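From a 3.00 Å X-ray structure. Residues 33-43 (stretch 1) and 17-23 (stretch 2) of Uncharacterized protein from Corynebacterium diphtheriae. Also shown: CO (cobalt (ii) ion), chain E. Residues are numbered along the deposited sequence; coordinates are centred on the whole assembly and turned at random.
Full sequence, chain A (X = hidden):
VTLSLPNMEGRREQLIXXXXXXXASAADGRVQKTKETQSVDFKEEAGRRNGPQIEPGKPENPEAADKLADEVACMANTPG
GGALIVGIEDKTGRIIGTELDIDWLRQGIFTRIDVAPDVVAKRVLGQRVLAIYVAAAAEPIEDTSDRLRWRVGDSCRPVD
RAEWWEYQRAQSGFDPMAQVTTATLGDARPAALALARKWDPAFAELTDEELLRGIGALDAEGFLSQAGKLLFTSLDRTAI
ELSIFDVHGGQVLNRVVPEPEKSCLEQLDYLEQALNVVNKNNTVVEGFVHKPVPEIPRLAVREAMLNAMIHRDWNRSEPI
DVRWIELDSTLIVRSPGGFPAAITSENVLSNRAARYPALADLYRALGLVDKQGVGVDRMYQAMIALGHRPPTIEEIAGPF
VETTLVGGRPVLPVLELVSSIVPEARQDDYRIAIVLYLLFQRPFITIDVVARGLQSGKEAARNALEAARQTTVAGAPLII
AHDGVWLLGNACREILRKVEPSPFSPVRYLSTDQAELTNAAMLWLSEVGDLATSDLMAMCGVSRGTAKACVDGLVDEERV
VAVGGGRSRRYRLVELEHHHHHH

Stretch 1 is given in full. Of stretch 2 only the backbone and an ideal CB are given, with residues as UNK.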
# COMPACT_ATOMS: atom_id res chain seq x y z
N LYS A 33 31.16 9.09 17.82
CA LYS A 33 30.87 9.80 16.59
C LYS A 33 31.88 10.93 16.38
O LYS A 33 32.76 11.15 17.20
CB LYS A 33 29.45 10.38 16.61
CG LYS A 33 28.34 9.35 16.55
CD LYS A 33 26.98 10.03 16.49
CE LYS A 33 25.84 9.05 16.74
NZ LYS A 33 24.51 9.74 16.87
N THR A 34 31.74 11.62 15.25
CA THR A 34 32.58 12.75 14.89
C THR A 34 31.70 13.65 14.05
O THR A 34 30.72 13.19 13.48
CB THR A 34 33.80 12.32 14.06
OG1 THR A 34 33.41 11.31 13.13
CG2 THR A 34 34.89 11.79 14.96
N LYS A 35 32.05 14.93 13.97
CA LYS A 35 31.26 15.86 13.18
C LYS A 35 30.76 15.21 11.88
O LYS A 35 29.60 15.33 11.54
CB LYS A 35 32.07 17.11 12.86
CG LYS A 35 31.24 18.27 12.35
CD LYS A 35 32.12 19.43 11.91
CE LYS A 35 31.29 20.56 11.33
NZ LYS A 35 32.16 21.62 10.73
N GLU A 36 31.65 14.50 11.19
CA GLU A 36 31.30 13.85 9.93
C GLU A 36 30.27 12.73 10.03
O GLU A 36 29.44 12.56 9.15
CB GLU A 36 32.54 13.29 9.25
CG GLU A 36 33.40 14.35 8.58
CD GLU A 36 32.69 15.03 7.41
OE1 GLU A 36 33.28 15.99 6.85
OE2 GLU A 36 31.56 14.62 7.05
N THR A 37 30.33 11.96 11.10
CA THR A 37 29.42 10.85 11.26
C THR A 37 28.45 11.09 12.40
O THR A 37 27.99 10.15 13.04
CB THR A 37 30.21 9.58 11.51
OG1 THR A 37 31.11 9.79 12.61
CG2 THR A 37 31.01 9.22 10.28
N GLN A 38 28.12 12.35 12.65
CA GLN A 38 27.22 12.70 13.75
C GLN A 38 25.78 12.30 13.54
O GLN A 38 25.07 12.01 14.49
CB GLN A 38 27.29 14.20 14.03
CG GLN A 38 26.32 14.70 15.09
CD GLN A 38 26.39 16.21 15.26
OE1 GLN A 38 25.73 16.79 16.13
NE2 GLN A 38 27.19 16.87 14.42
N SER A 39 25.33 12.30 12.29
CA SER A 39 23.94 11.99 12.00
C SER A 39 23.55 10.53 11.97
O SER A 39 22.36 10.21 11.89
CB SER A 39 23.53 12.66 10.70
OG SER A 39 23.50 14.06 10.87
N VAL A 40 24.52 9.63 12.05
CA VAL A 40 24.18 8.23 12.02
C VAL A 40 23.26 7.95 13.21
O VAL A 40 23.51 8.40 14.33
CB VAL A 40 25.45 7.37 12.05
CG1 VAL A 40 25.10 5.91 12.02
CG2 VAL A 40 26.32 7.72 10.85
N ASP A 41 22.19 7.21 12.94
CA ASP A 41 21.19 6.88 13.95
C ASP A 41 21.52 5.62 14.74
O ASP A 41 21.46 4.51 14.19
CB ASP A 41 19.83 6.70 13.26
CG ASP A 41 18.65 6.92 14.20
OD1 ASP A 41 18.88 7.11 15.41
OD2 ASP A 41 17.49 6.91 13.73
N PHE A 42 21.87 5.78 16.02
CA PHE A 42 22.17 4.64 16.89
C PHE A 42 20.88 4.12 17.50
O PHE A 42 20.20 4.85 18.21
CB PHE A 42 23.10 5.03 18.04
CG PHE A 42 24.52 5.29 17.63
CD1 PHE A 42 25.44 5.80 18.54
CD2 PHE A 42 24.94 5.03 16.33
CE1 PHE A 42 26.75 6.07 18.16
CE2 PHE A 42 26.25 5.29 15.94
CZ PHE A 42 27.16 5.80 16.86
N LYS A 43 20.55 2.86 17.22
CA LYS A 43 19.35 2.28 17.79
C LYS A 43 19.64 0.93 18.40
O LYS A 43 20.46 0.15 17.90
CB LYS A 43 18.25 2.11 16.75
CG LYS A 43 17.74 3.41 16.19
CD LYS A 43 16.31 3.68 16.57
CE LYS A 43 16.20 4.41 17.89
NZ LYS A 43 14.76 4.68 18.17
N UNK A 17 30.30 4.90 4.25
CA UNK A 17 31.58 5.38 4.75
C UNK A 17 31.41 5.83 6.20
O UNK A 17 32.14 5.38 7.09
CB UNK A 17 32.12 6.52 3.88
N UNK A 18 30.44 6.71 6.42
CA UNK A 18 30.19 7.19 7.76
C UNK A 18 30.07 6.02 8.75
O UNK A 18 30.70 6.01 9.80
CB UNK A 18 28.92 8.05 7.78
N UNK A 19 29.26 5.02 8.38
CA UNK A 19 29.08 3.85 9.23
C UNK A 19 30.40 3.14 9.47
O UNK A 19 30.74 2.80 10.61
CB UNK A 19 28.07 2.88 8.61
N UNK A 20 31.18 2.91 8.42
CA UNK A 20 32.47 2.25 8.60
C UNK A 20 33.28 3.00 9.64
O UNK A 20 33.86 2.40 10.54
CB UNK A 20 33.24 2.17 7.28
N UNK A 21 33.29 4.33 9.52
CA UNK A 21 34.01 5.20 10.44
C UNK A 21 33.57 4.97 11.89
O UNK A 21 34.37 4.59 12.75
CB UNK A 21 33.80 6.66 10.05
N UNK A 22 32.29 5.21 12.16
CA UNK A 22 31.75 5.01 13.50
C UNK A 22 32.22 3.67 14.03
O UNK A 22 32.68 3.57 15.17
CB UNK A 22 30.22 5.09 13.50
N UNK A 23 32.12 2.63 13.22
CA UNK A 23 32.52 1.30 13.65
C UNK A 23 34.01 1.13 13.90
O UNK A 23 34.41 0.31 14.71
CB UNK A 23 32.07 0.28 12.60
CO CO E . 18.98 7.14 18.07

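Stretch 2 is helical throughout, with phi between -67° and -46° and psi between -61° and -28°, so every position must hold a residue that tolerates a helix. The CA atoms of Thr37 and position 18 lie 5.1 Å apart and those of Lys33 and position 22 lie 5.8 Å apart; the loop of stretch 1 thus runs close to one helical turn, and positions 18, 21 and 22 carry most of the contact.

At position 17 the CA-to-CB bond points sideways, and the ideal CB has no stretch 1 atom within 5.5 Å. Stretch 1 sets little constraint here, and many helix-compatible residues would fit. The residue is Ala17, whose backbone O accepts from the N of position 21 at 2.9 Å.

Position 18 points toward stretch 1. Its ideal CB is 3.5 Å from Thr37 CG2, which is tight, 4.0 Å from Val40 CG2 and 4.7 Å from Glu36 O. The crowding near CB argues for an unbranched start, while the carbonyl offers an acceptor; Gln, Lys or Arg could supply a donor, and Met could use the apolar surface alone. The deposited residue is Gln18, with chi1 m and chi2 t. Its NE2 donates to Glu36 O at 2.5 Å with an N-H...O angle of 154°, a very short bond whose exact length deserves caution at 3.00 Å resolution. Gln18 CB packs 3.4 Å from Thr37 CG2 and 4.0 Å from Val40 CG2.

Position 19 points away, its ideal CB still 5.4 Å from Val40 CG1. Stretch 1 leaves the choice wide, though an aliphatic residue would suit the nearby valine methyl. It is Val19, chi1 t, and its CG2 comes no closer than 4.7 Å to Val40 CG1, the nearest stretch 1 atom to this side chain.

Position 20 also points away, with nothing of stretch 1 within 5.5 Å of its ideal CB, so polar or charged residues would be as acceptable as any. It is Glu20, with OE2 hydrogen-bonded elsewhere in the structure.

Position 21 points toward stretch 1, with its ideal CB 3.8 Å from Thr37 CG2. The short approach favours Ala, Ser or another small residue. It is Ser21, chi1 t; OG lies 3.6 Å from Thr37 CG2 and 4.3 Å from Thr34 OG1, which itself shares a 2.8 Å hydrogen bond with Thr37 OG1.

Position 22 points sideways, but its ideal CB is 4.6 Å from Phe42 CZ, 4.9 Å from Thr37 OG1 and 5.4 Å from Val40 CG1. This largely apolar setting suits Leu, Ile or Met. Ile22, chi1 and chi2 both m, brings its end nearer: CD1 reaches 3.4 Å from Lys33 CG and 3.1 Å from Thr37 OG1, CG1 lies 4.2 Å from Val40 CG2, and CG2 meets the edge of the Phe42 ring, 3.5 Å from CZ.

Position 23 is out of reach, so stretch 1 does not discriminate. It is Leu23, whose N donates to Val19 O at 3.0 Å.

Stretch 2 (17-23) AQVESIL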
# COMPACT_ATOMS: atom_id res chain seq x y z
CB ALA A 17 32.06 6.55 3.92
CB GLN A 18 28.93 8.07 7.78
CG GLN A 18 29.15 9.44 7.17
CD GLN A 18 27.86 10.22 7.01
OE1 GLN A 18 27.02 9.87 6.19
NE2 GLN A 18 27.70 11.28 7.80
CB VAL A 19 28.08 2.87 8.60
CG1 VAL A 19 27.82 1.70 9.52
CG2 VAL A 19 26.79 3.59 8.31
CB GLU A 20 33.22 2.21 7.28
CG GLU A 20 32.46 1.43 6.22
CD GLU A 20 32.53 -0.07 6.42
OE1 GLU A 20 32.42 -0.55 7.58
OE2 GLU A 20 32.69 -0.78 5.40
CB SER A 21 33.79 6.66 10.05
OG SER A 21 34.04 7.53 11.14
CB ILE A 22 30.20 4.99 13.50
CG1 ILE A 22 29.63 6.36 13.13
CG2 ILE A 22 29.70 4.54 14.87
CD1 ILE A 22 29.90 7.42 14.17
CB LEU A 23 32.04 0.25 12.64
CG LEU A 23 30.53 0.11 12.44
CD1 LEU A 23 30.29 -1.05 11.50
CD2 LEU A 23 29.82 -0.13 13.75
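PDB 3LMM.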